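Local coordinates for protein transcobalamin-1 (Homo sapiens, PDB 4KKI) that carries vitamin B12, gripping it with femtomolar affinity and shielding it from stomach acid, at residues K200-G205 / G212-I217; A153-L156 / N160-T163; T348-L353 / L359-K364; G416-V419 / G423-L426. All coordinates share one frame; numbering follows the deposited sequence.

Contact 1 (K200-G205 / G212-I217); sequences KSLING and GSLKNI. With NAG (2-acetamido-2-deoxy-beta-D-glucopyranose), chain E.
L202 drives one methyl, CD1, against the first turn of the facing helix, and most of the close packing between 200-205 and 212-217 gathers round that single carbon. It lies 4.0 Å from the backbone N of L214 and 4.2 Å from CB of the same residue, while CD1 of I217 meets L202 CD1, also at 4.2 Å. CB of S213 lies a little farther from the same methyl. The leucine reaches this spot because its CG stands anti to the carbonyl carbon (chi1 -82°) and the chain then runs on extended. The two segments are the end of helix 185-203 and the start of helix 213-229, so the contact lies at the loop end of a helical hairpin in the alpha6-alpha6 barrel of the N-terminal domain; I217 carries the packing deeper, where it also touches L195 and V198. Toward solvent the fit is thinner. I203 and L214 meet nearly perpendicular and touch through one pair of carbons, I203 CG1 and L214 CD2, 4.1 Å apart, with I203 itself exposed. The new helix begins behind G212, its N-cap residue, whose positive phi of 105° would press a CB against the preceding carbonyl. S213 OG is hydrogen-bonded to the carbonyl O of D210 in the incoming loop. N216 takes no part in the hairpin packing and instead bears an N-linked glycan, its ND2 joined to C1 of the sugar at 1.4 Å; the sugar's acetamide methyl C8 swings back to 3.5 Å from S213 OG.

Contact 2 (A153-L156 / N160-T163); sequences ALCL and NYST
The ring of Y161 leans obliquely over the last turn of helix 144-156, overlapping L154 at its near end and C155 at its far end. CD1 of Y161 rests 3.9 Å from CB of L154, and the two side chains run antiparallel alongside each other, bringing L154 CD1 beside the tyrosine CB. Farther along the ring, CE1 of Y161 comes within 3.7 Å of C155 CA, and its OH sits 3.6 Å from C155 CB. This path over the backbone depends on chi1 of 62°, which lodges CG of Y161 between its own N and carbonyl carbon. Here the short loop that joins helices 144-156 and 163-169 of the alpha domain folds back on the helix it has just left, before S162 N-caps the next one through its OG. A water donates to C155 O at 2.7 Å and lies in the ring plane of Y161, reaching the OH of that residue by a weak bond. C155 forms a disulfide with C197 of helix 185-203, and V198 of that helix also touches the tyrosine. Cutting Y161 back to an alanine would probably open a gap between the loop and L154 and C155, and deprive the water of its weak second partner.

Contact 3 (T348-L353 / L359-K364); sequences TNVTVL and LSVMEK. With NAG (2-acetamido-2-deoxy-beta-D-glucopyranose), chain C.
Strand 348-353 and helix 359-364 pass with their axes 8.4 Å apart at closest and their directions 122° apart, and the CA atoms of V350 and V361 mark the nearest backbone approach at 6.6 Å. Between them the valines interlock: CG2 of V350 presses on CG1 of V361 at 3.6 Å, one side chain set roughly square to the other. V361 presents that methyl by setting it anti to its backbone N (chi1 169°). V350 is turned well off a staggered position (chi1 -29°), which suggests some strain where the packing is closest. Two residues on, V352 fills the next place, its CG1 lying 4.3 Å from CG2 of V361 and close to S360 O. The strand is the outer one of a mixed five-stranded sheet, hydrogen-bonded to strand 333-341, and the helix that follows it packs across one sheet face; hairpin, then helix over the sheet, is the opening of a beta-grasp fold, in keeping with the ubiquitin-like clan to which this C-terminal domain's family belongs. K364 borders the contact with its aliphatic part, CG being 4.2 Å from V352 CG1, before the chain leads its amine elsewhere. T351, pointing from the strand's other face, serves the glycan instead. ND2 of N349 is bonded to C1 of the sugar, and T351 OG1 donates a 2.8 Å hydrogen bond to the sugar's O7, so the threonine of the N-V-T sequon holds the acetamide group. The same OG1 is also hydrogen-bonded to OG of S335 on strand 333-341.

Contact 4 (G416-V419 / G423-L426); sequences GSYV and GENL. With NAG (2-acetamido-2-deoxy-beta-D-glucopyranose), chain H.
The phenol of Y418 and the carboxylate of E424 meet at the ring's edge, OE1 lying in the ring plane and the two flat groups turned 31° apart. Y418 OH donates to E424 OE1 over 2.5 Å, a very short distance, so the exact length is doubtful. CD2 of L426 approaches CE2 of Y418 obliquely at 4.4 Å, a looser apolar touch beside the polar one. Y418 and E424 approach each other head-on, the tyrosine's CG, anti to its own N (chi1 -175°), carrying the phenol out to meet the extended glutamate. Both segments belong to the long loop leading to strand 426-432, and the pair bridges the turn at 420-422 within this loop, next to an inverse gamma turn centred on N425. OE1 is also hydrogen-bonded to S406 OG, and OE2 accepts from the backbone N of R421. With an alanine here in place of E424, the hydroxyls of Y418 and S406 and the R421 amide would probably lose the carboxylate that all three share, OE1 for the hydroxyls and OE2 for the amide. Y418 also touches L411, a cobalamin-binding residue, and packs with L426 against F358 at the start of helix 358-368, while V336 of strand 333-341 lies against both E424 and L426.

In the fold
From the N terminus, contact 2 comes first, closing the short turn after helix 144-156; contact 1 follows by closing the loop between helices 185-203 and 213-229. Both lie in the alpha domain and touch each other, S201 packing against Y161 and C155. Beyond the flexible linker, contact 3 closes the connection from strand 345-353 to helix 358-368, and contact 4 closes a loop ahead of strand 426-432. These two touch where V361 CG2 meets L426 CD1, so helix, edge strand and loop share one core. All four run in series, none nesting or crossing. The pairs stand on opposite sides of the chain's centre, and cobalamin is bound by residues of both domains.

Contact 1 (K200-G205 / G212-I217)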
loop_
_atom_site.group_PDB
_atom_site.type_symbol
_atom_site.label_atom_id
_atom_site.label_comp_id
_atom_site.label_asym_id
_atom_site.label_seq_id
_atom_site.Cartn_x
_atom_site.Cartn_y
_atom_site.Cartn_z
ATOM N N LYS A 200 6.741 17.681 11.969
ATOM C CA LYS A 200 6.825 18.978 11.306
ATOM C C LYS A 200 5.709 19.890 11.796
ATOM O O LYS A 200 5.919 21.083 12.014
ATOM C CB LYS A 200 6.746 18.817 9.786
ATOM C CG LYS A 200 7.802 17.892 9.213
ATOM C CD LYS A 200 7.597 17.651 7.730
ATOM C CE LYS A 200 8.204 18.762 6.904
ATOM N NZ LYS A 200 9.677 18.826 7.106
ATOM N N SER A 201 4.528 19.310 11.984
ATOM C CA SER A 201 3.370 20.047 12.470
ATOM C C SER A 201 3.592 20.579 13.886
ATOM O O SER A 201 3.141 21.673 14.221
ATOM C CB SER A 201 2.123 19.162 12.423
ATOM O OG SER A 201 0.988 19.856 12.907
ATOM N N LEU A 202 4.291 19.801 14.707
ATOM C CA LEU A 202 4.628 20.211 16.070
ATOM C C LEU A 202 5.652 21.343 16.096
ATOM O O LEU A 202 5.505 22.308 16.846
ATOM C CB LEU A 202 5.162 19.023 16.871
ATOM C CG LEU A 202 4.116 18.090 17.479
ATOM C CD1 LEU A 202 4.780 16.881 18.119
ATOM C CD2 LEU A 202 3.274 18.845 18.494
ATOM N N ILE A 203 6.695 21.207 15.282
ATOM C CA ILE A 203 7.749 22.211 15.198
ATOM C C ILE A 203 7.201 23.522 14.630
ATOM O O ILE A 203 7.622 24.610 15.029
ATOM C CB ILE A 203 8.946 21.695 14.368
ATOM C CG1 ILE A 203 9.530 20.438 15.025
ATOM C CG2 ILE A 203 10.016 22.768 14.221
ATOM C CD1 ILE A 203 10.703 19.833 14.281
ATOM N N ASN A 204 6.248 23.413 13.709
ATOM C CA ASN A 204 5.512 24.581 13.234
ATOM C C ASN A 204 4.475 25.000 14.273
ATOM O O ASN A 204 4.522 24.558 15.420
ATOM C CB ASN A 204 4.828 24.291 11.896
ATOM C CG ASN A 204 5.811 23.917 10.802
ATOM O OD1 ASN A 204 6.990 24.263 10.863
ATOM N ND2 ASN A 204 5.327 23.205 9.792
ATOM N N GLY A 205 3.532 25.844 13.874
ATOM C CA GLY A 205 2.504 26.296 14.793
ATOM C C GLY A 205 1.168 25.610 14.579
ATOM O O GLY A 205 0.154 26.025 15.139
ATOM N N GLY A 212 7.231 16.921 25.188
ATOM C CA GLY A 212 7.901 15.635 25.211
ATOM C C GLY A 212 7.347 14.696 24.158
ATOM O O GLY A 212 7.887 13.611 23.935
ATOM N N SER A 213 6.262 15.113 23.510
ATOM C CA SER A 213 5.639 14.305 22.468
ATOM C C SER A 213 6.560 14.189 21.262
ATOM O O SER A 213 6.682 13.119 20.664
ATOM C CB SER A 213 4.297 14.906 22.042
ATOM O OG SER A 213 3.384 14.941 23.124
ATOM N N LEU A 214 7.206 15.298 20.911
ATOM C CA LEU A 214 8.128 15.326 19.783
ATOM C C LEU A 214 9.262 14.334 20.001
ATOM O O LEU A 214 9.712 13.673 19.065
ATOM C CB LEU A 214 8.691 16.735 19.580
ATOM C CG LEU A 214 9.655 16.899 18.401
ATOM C CD1 LEU A 214 8.951 16.612 17.082
ATOM C CD2 LEU A 214 10.268 18.288 18.389
ATOM N N LYS A 215 9.709 14.233 21.248
ATOM C CA LYS A 215 10.775 13.314 21.621
ATOM C C LYS A 215 10.364 11.864 21.376
ATOM O O LYS A 215 11.071 11.116 20.704
ATOM C CB LYS A 215 11.157 13.522 23.089
ATOM C CG LYS A 215 12.332 12.689 23.576
ATOM C CD LYS A 215 12.723 13.102 24.991
ATOM C CE LYS A 215 13.823 12.223 25.556
ATOM N NZ LYS A 215 13.376 10.815 25.742
ATOM N N ASN A 216 9.213 11.475 21.916
ATOM C CA ASN A 216 8.731 10.105 21.778
ATOM C C ASN A 216 8.440 9.713 20.332
ATOM O O ASN A 216 8.751 8.599 19.912
ATOM C CB ASN A 216 7.499 9.874 22.657
ATOM C CG ASN A 216 7.802 10.042 24.132
ATOM O OD1 ASN A 216 8.965 10.053 24.538
ATOM N ND2 ASN A 216 6.756 10.171 24.944
ATOM N N ILE A 217 7.851 10.632 19.576
ATOM C CA ILE A 217 7.562 10.386 18.167
ATOM C C ILE A 217 8.859 10.202 17.380
ATOM O O ILE A 217 8.955 9.320 16.524
ATOM C CB ILE A 217 6.717 11.524 17.559
ATOM C CG1 ILE A 217 5.342 11.574 18.228
ATOM C CG2 ILE A 217 6.550 11.335 16.062
ATOM C CD1 ILE A 217 4.466 12.697 17.733
HETATM C C1 NAG E . 7.189 10.047 26.314
HETATM C C2 NAG E . 6.036 10.469 27.222
HETATM C C3 NAG E . 6.341 10.218 28.698
HETATM C C4 NAG E . 6.945 8.836 28.913
HETATM C C5 NAG E . 8.108 8.617 27.954
HETATM C C6 NAG E . 8.736 7.240 28.139
HETATM C C7 NAG E . 4.723 12.271 26.263
HETATM C C8 NAG E . 4.398 13.735 26.290
HETATM N N2 NAG E . 5.751 11.876 27.008
HETATM O O3 NAG E . 5.155 10.331 29.455
HETATM O O4 NAG E . 7.392 8.718 30.245
HETATM O O5 NAG E . 7.650 8.748 26.627
HETATM O O6 NAG E . 7.791 6.243 27.822
HETATM O O7 NAG E . 4.057 11.496 25.577
#

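Contact 2 (A153-L156 / N160-T163)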
loop_
_atom_site.group_PDB
_atom_site.type_symbol
_atom_site.label_atom_id
_atom_site.label_comp_id
_atom_site.label_asym_id
_atom_site.label_seq_id
_atom_site.Cartn_x
_atom_site.Cartn_y
_atom_site.Cartn_z
ATOM N N ALA A 153 -3.098 12.050 6.512
ATOM C CA ALA A 153 -4.086 12.905 5.863
ATOM C C ALA A 153 -4.621 13.982 6.807
ATOM O O ALA A 153 -4.723 15.149 6.428
ATOM C CB ALA A 153 -5.227 12.067 5.306
ATOM N N LEU A 154 -4.960 13.587 8.031
ATOM C CA LEU A 154 -5.450 14.525 9.036
ATOM C C LEU A 154 -4.399 15.575 9.379
ATOM O O LEU A 154 -4.722 16.741 9.612
ATOM C CB LEU A 154 -5.878 13.783 10.304
ATOM C CG LEU A 154 -7.114 12.893 10.184
ATOM C CD1 LEU A 154 -7.311 12.074 11.452
ATOM C CD2 LEU A 154 -8.345 13.733 9.887
ATOM N N CYS A 155 -3.139 15.152 9.406
ATOM C CA CYS A 155 -2.025 16.048 9.695
ATOM C C CYS A 155 -1.780 17.052 8.570
ATOM O O CYS A 155 -1.624 18.249 8.818
ATOM C CB CYS A 155 -0.753 15.240 9.958
ATOM S SG CYS A 155 0.738 16.233 10.067
ATOM N N LEU A 156 -1.746 16.561 7.334
ATOM C CA LEU A 156 -1.485 17.407 6.170
ATOM C C LEU A 156 -2.590 18.430 5.904
ATOM O O LEU A 156 -2.340 19.474 5.302
ATOM C CB LEU A 156 -1.281 16.548 4.922
ATOM C CG LEU A 156 0.040 15.788 4.808
ATOM C CD1 LEU A 156 0.002 14.827 3.627
ATOM C CD2 LEU A 156 1.191 16.769 4.663
ATOM N N ASN A 160 -8.561 17.404 12.983
ATOM C CA ASN A 160 -8.438 17.252 14.425
ATOM C C ASN A 160 -8.092 15.819 14.818
ATOM O O ASN A 160 -8.861 14.891 14.567
ATOM C CB ASN A 160 -9.719 17.713 15.127
ATOM C CG ASN A 160 -9.503 18.017 16.599
ATOM O OD1 ASN A 160 -8.861 17.252 17.320
ATOM N ND2 ASN A 160 -10.036 19.146 17.052
ATOM N N TYR A 161 -6.925 15.648 15.428
ATOM C CA TYR A 161 -6.482 14.344 15.900
ATOM C C TYR A 161 -5.673 14.507 17.181
ATOM O O TYR A 161 -5.031 15.535 17.390
ATOM C CB TYR A 161 -5.643 13.633 14.831
ATOM C CG TYR A 161 -4.369 14.359 14.458
ATOM C CD1 TYR A 161 -4.381 15.380 13.517
ATOM C CD2 TYR A 161 -3.152 14.022 15.044
ATOM C CE1 TYR A 161 -3.225 16.048 13.171
ATOM C CE2 TYR A 161 -1.986 14.687 14.703
ATOM C CZ TYR A 161 -2.031 15.699 13.764
ATOM O OH TYR A 161 -0.885 16.373 13.413
ATOM N N SER A 162 -5.710 13.493 18.037
ATOM C CA SER A 162 -4.964 13.533 19.287
ATOM C C SER A 162 -3.549 13.005 19.091
ATOM O O SER A 162 -3.357 11.860 18.684
ATOM C CB SER A 162 -5.677 12.717 20.365
ATOM O OG SER A 162 -4.913 12.680 21.557
ATOM N N THR A 163 -2.558 13.844 19.380
ATOM C CA THR A 163 -1.166 13.428 19.287
ATOM C C THR A 163 -0.866 12.378 20.349
ATOM O O THR A 163 -0.044 11.487 20.139
ATOM C CB THR A 163 -0.202 14.611 19.461
ATOM O OG1 THR A 163 -0.400 15.199 20.752
ATOM C CG2 THR A 163 -0.443 15.659 18.386
HETATM O O HOH W 1 -1.414 18.997 11.354
#

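Contact 3 (T348-L353 / L359-K364)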
loop_
_atom_site.group_PDB
_atom_site.type_symbol
_atom_site.label_atom_id
_atom_site.label_comp_id
_atom_site.label_asym_id
_atom_site.label_seq_id
_atom_site.Cartn_x
_atom_site.Cartn_y
_atom_site.Cartn_z
ATOM N N THR A 348 -2.803 -32.017 -4.177
ATOM C CA THR A 348 -2.921 -32.711 -5.453
ATOM C C THR A 348 -1.824 -32.218 -6.382
ATOM O O THR A 348 -1.137 -31.242 -6.078
ATOM C CB THR A 348 -4.276 -32.438 -6.146
ATOM O OG1 THR A 348 -4.588 -31.041 -6.063
ATOM C CG2 THR A 348 -5.389 -33.237 -5.503
ATOM N N ASN A 349 -1.675 -32.878 -7.512
ATOM C CA ASN A 349 -0.832 -32.357 -8.552
ATOM C C ASN A 349 -1.760 -31.836 -9.623
ATOM O O ASN A 349 -2.570 -32.572 -10.161
ATOM C CB ASN A 349 0.124 -33.421 -9.083
ATOM C CG ASN A 349 -0.590 -34.644 -9.620
ATOM O OD1 ASN A 349 -1.510 -35.170 -9.003
ATOM N ND2 ASN A 349 -0.156 -35.104 -10.780
ATOM N N VAL A 350 -1.679 -30.545 -9.896
ATOM C CA VAL A 350 -2.511 -29.948 -10.934
ATOM C C VAL A 350 -1.689 -29.650 -12.182
ATOM O O VAL A 350 -0.485 -29.395 -12.105
ATOM C CB VAL A 350 -3.228 -28.666 -10.446
ATOM C CG1 VAL A 350 -3.476 -28.735 -8.947
ATOM C CG2 VAL A 350 -2.425 -27.427 -10.794
ATOM N N THR A 351 -2.338 -29.696 -13.331
ATOM C CA THR A 351 -1.661 -29.394 -14.572
ATOM C C THR A 351 -2.365 -28.237 -15.262
ATOM O O THR A 351 -3.560 -28.289 -15.519
ATOM C CB THR A 351 -1.591 -30.623 -15.491
ATOM O OG1 THR A 351 -0.942 -31.689 -14.798
ATOM C CG2 THR A 351 -0.802 -30.306 -16.737
ATOM N N VAL A 352 -1.605 -27.190 -15.541
ATOM C CA VAL A 352 -2.134 -25.988 -16.176
ATOM C C VAL A 352 -1.288 -25.575 -17.376
ATOM O O VAL A 352 -0.139 -25.998 -17.512
ATOM C CB VAL A 352 -2.193 -24.808 -15.182
ATOM C CG1 VAL A 352 -3.264 -25.047 -14.128
ATOM C CG2 VAL A 352 -0.833 -24.592 -14.533
ATOM N N LEU A 353 -1.868 -24.759 -18.248
ATOM C CA LEU A 353 -1.142 -24.222 -19.387
ATOM C C LEU A 353 0.017 -23.383 -18.892
ATOM O O LEU A 353 -0.092 -22.708 -17.879
ATOM C CB LEU A 353 -2.060 -23.364 -20.256
ATOM C CG LEU A 353 -3.278 -24.067 -20.852
ATOM C CD1 LEU A 353 -4.386 -23.076 -21.162
ATOM C CD2 LEU A 353 -2.890 -24.842 -22.097
ATOM N N LEU A 359 -3.974 -18.366 -9.448
ATOM C CA LEU A 359 -5.429 -18.487 -9.368
ATOM C C LEU A 359 -5.961 -19.608 -10.263
ATOM O O LEU A 359 -6.913 -20.301 -9.904
ATOM C CB LEU A 359 -6.100 -17.164 -9.737
ATOM C CG LEU A 359 -7.625 -17.102 -9.613
ATOM C CD1 LEU A 359 -8.053 -17.362 -8.180
ATOM C CD2 LEU A 359 -8.148 -15.756 -10.095
ATOM N N SER A 360 -5.345 -19.775 -11.429
ATOM C CA SER A 360 -5.751 -20.819 -12.362
ATOM C C SER A 360 -5.561 -22.199 -11.737
ATOM O O SER A 360 -6.375 -23.102 -11.941
ATOM C CB SER A 360 -4.962 -20.710 -13.670
ATOM O OG SER A 360 -5.182 -19.454 -14.291
ATOM N N VAL A 361 -4.485 -22.350 -10.972
ATOM C CA VAL A 361 -4.215 -23.586 -10.249
ATOM C C VAL A 361 -5.336 -23.875 -9.260
ATOM O O VAL A 361 -5.844 -24.997 -9.191
ATOM C CB VAL A 361 -2.868 -23.511 -9.498
ATOM C CG1 VAL A 361 -2.719 -24.679 -8.534
ATOM C CG2 VAL A 361 -1.711 -23.472 -10.486
ATOM N N MET A 362 -5.724 -22.852 -8.506
ATOM C CA MET A 362 -6.789 -22.978 -7.515
ATOM C C MET A 362 -8.106 -23.393 -8.162
ATOM O O MET A 362 -8.833 -24.229 -7.628
ATOM C CB MET A 362 -6.972 -21.661 -6.755
ATOM C CG MET A 362 -5.745 -21.218 -5.971
ATOM S SD MET A 362 -6.023 -19.702 -5.034
ATOM C CE MET A 362 -7.384 -20.204 -3.981
ATOM N N GLU A 363 -8.400 -22.806 -9.318
ATOM C CA GLU A 363 -9.646 -23.080 -10.026
ATOM C C GLU A 363 -9.703 -24.502 -10.582
ATOM O O GLU A 363 -10.766 -25.124 -10.602
ATOM C CB GLU A 363 -9.867 -22.055 -11.139
ATOM C CG GLU A 363 -10.137 -20.649 -10.624
ATOM C CD GLU A 363 -10.309 -19.638 -11.740
ATOM O OE1 GLU A 363 -9.914 -19.942 -12.884
ATOM O OE2 GLU A 363 -10.842 -18.540 -11.471
ATOM N N LYS A 364 -8.561 -25.013 -11.035
ATOM C CA LYS A 364 -8.488 -26.390 -11.510
ATOM C C LYS A 364 -8.711 -27.368 -10.364
ATOM O O LYS A 364 -9.411 -28.368 -10.518
ATOM C CB LYS A 364 -7.146 -26.671 -12.189
ATOM C CG LYS A 364 -7.176 -26.525 -13.701
ATOM C CD LYS A 364 -8.214 -27.451 -14.321
ATOM C CE LYS A 364 -7.904 -28.913 -14.031
ATOM N NZ LYS A 364 -8.984 -29.820 -14.508
HETATM C C1 NAG C . -0.741 -36.273 -11.410
HETATM C C2 NAG C . -1.523 -36.406 -12.738
HETATM C C3 NAG C . -1.783 -37.826 -13.232
HETATM C C4 NAG C . -0.631 -38.737 -12.897
HETATM C C5 NAG C . -0.400 -38.669 -11.407
HETATM C C6 NAG C . 0.634 -39.699 -10.984
HETATM C C7 NAG C . -2.905 -34.435 -12.914
HETATM C C8 NAG C . -4.306 -33.904 -12.923
HETATM N N2 NAG C . -2.782 -35.713 -12.583
HETATM O O3 NAG C . -1.944 -37.819 -14.651
HETATM O O4 NAG C . -0.968 -40.066 -13.278
HETATM O O5 NAG C . 0.111 -37.380 -11.122
HETATM O O6 NAG C . 1.914 -39.340 -11.510
HETATM O O7 NAG C . -1.942 -33.746 -13.193
#

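Contact 4 (G416-V419 / G423-L426)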
loop_
_atom_site.group_PDB
_atom_site.type_symbol
_atom_site.label_atom_id
_atom_site.label_comp_id
_atom_site.label_asym_id
_atom_site.label_seq_id
_atom_site.Cartn_x
_atom_site.Cartn_y
_atom_site.Cartn_z
ATOM N N GLY A 416 -3.972 -13.940 -8.700
ATOM C CA GLY A 416 -4.309 -13.551 -10.058
ATOM C C GLY A 416 -3.132 -13.099 -10.903
ATOM O O GLY A 416 -3.268 -12.928 -12.114
ATOM N N SER A 417 -1.973 -12.910 -10.279
ATOM C CA SER A 417 -0.820 -12.364 -10.996
ATOM C C SER A 417 0.427 -13.249 -10.960
ATOM O O SER A 417 1.265 -13.177 -11.858
ATOM C CB SER A 417 -0.485 -10.965 -10.474
ATOM O OG SER A 417 -1.571 -10.076 -10.675
ATOM N N TYR A 418 0.553 -14.079 -9.930
ATOM C CA TYR A 418 1.748 -14.899 -9.776
ATOM C C TYR A 418 1.828 -16.013 -10.818
ATOM O O TYR A 418 1.055 -16.970 -10.778
ATOM C CB TYR A 418 1.833 -15.491 -8.368
ATOM C CG TYR A 418 3.111 -16.261 -8.121
ATOM C CD1 TYR A 418 4.280 -15.603 -7.759
ATOM C CD2 TYR A 418 3.152 -17.644 -8.258
ATOM C CE1 TYR A 418 5.454 -16.300 -7.536
ATOM C CE2 TYR A 418 4.322 -18.349 -8.037
ATOM C CZ TYR A 418 5.468 -17.671 -7.675
ATOM O OH TYR A 418 6.634 -18.367 -7.453
ATOM N N VAL A 419 2.769 -15.883 -11.748
ATOM C CA VAL A 419 2.972 -16.893 -12.781
ATOM C C VAL A 419 3.727 -18.090 -12.212
ATOM O O VAL A 419 4.851 -17.956 -11.731
ATOM C CB VAL A 419 3.743 -16.320 -13.985
ATOM C CG1 VAL A 419 3.967 -17.399 -15.032
ATOM C CG2 VAL A 419 2.989 -15.140 -14.579
ATOM N N GLY A 423 7.108 -27.798 -11.216
ATOM C CA GLY A 423 7.633 -28.424 -10.018
ATOM C C GLY A 423 7.575 -27.544 -8.785
ATOM O O GLY A 423 8.288 -27.781 -7.810
ATOM N N GLU A 424 6.721 -26.526 -8.823
ATOM C CA GLU A 424 6.580 -25.614 -7.694
ATOM C C GLU A 424 5.663 -26.178 -6.613
ATOM O O GLU A 424 4.592 -26.710 -6.906
ATOM C CB GLU A 424 6.057 -24.256 -8.163
ATOM C CG GLU A 424 7.073 -23.134 -8.067
ATOM C CD GLU A 424 6.465 -21.773 -8.343
ATOM O OE1 GLU A 424 6.880 -20.794 -7.689
ATOM O OE2 GLU A 424 5.576 -21.681 -9.214
ATOM N N ASN A 425 6.092 -26.061 -5.359
ATOM C CA ASN A 425 5.251 -26.424 -4.225
ATOM C C ASN A 425 4.333 -25.270 -3.827
ATOM O O ASN A 425 4.624 -24.529 -2.890
ATOM C CB ASN A 425 6.105 -26.846 -3.026
ATOM C CG ASN A 425 6.875 -28.125 -3.281
ATOM O OD1 ASN A 425 6.397 -29.026 -3.969
ATOM N ND2 ASN A 425 8.079 -28.210 -2.725
ATOM N N LEU A 426 3.229 -25.120 -4.551
ATOM C CA LEU A 426 2.269 -24.056 -4.276
ATOM C C LEU A 426 1.412 -24.398 -3.067
ATOM O O LEU A 426 0.963 -25.534 -2.912
ATOM C CB LEU A 426 1.374 -23.822 -5.489
ATOM C CG LEU A 426 2.112 -23.542 -6.794
ATOM C CD1 LEU A 426 1.116 -23.321 -7.916
ATOM C CD2 LEU A 426 3.032 -22.342 -6.638
HETATM C C1 NAG H . 3.526 -31.672 -1.927
HETATM C C2 NAG H . 4.852 -32.343 -1.577
HETATM C C3 NAG H . 4.628 -33.544 -0.671
HETATM C C4 NAG H . 3.804 -33.135 0.540
HETATM C C5 NAG H . 2.539 -32.396 0.120
HETATM C C6 NAG H . 1.817 -31.869 1.354
HETATM C C7 NAG H . 6.853 -32.432 -2.942
HETATM C C8 NAG H . 7.654 -33.350 -3.819
HETATM N N2 NAG H . 5.569 -32.740 -2.776
HETATM O O3 NAG H . 5.869 -34.056 -0.244
HETATM O O4 NAG H . 3.449 -34.281 1.282
HETATM O O5 NAG H . 2.830 -31.317 -0.747
HETATM O O6 NAG H . 0.718 -31.086 0.952
HETATM O O7 NAG H . 7.382 -31.454 -2.414
#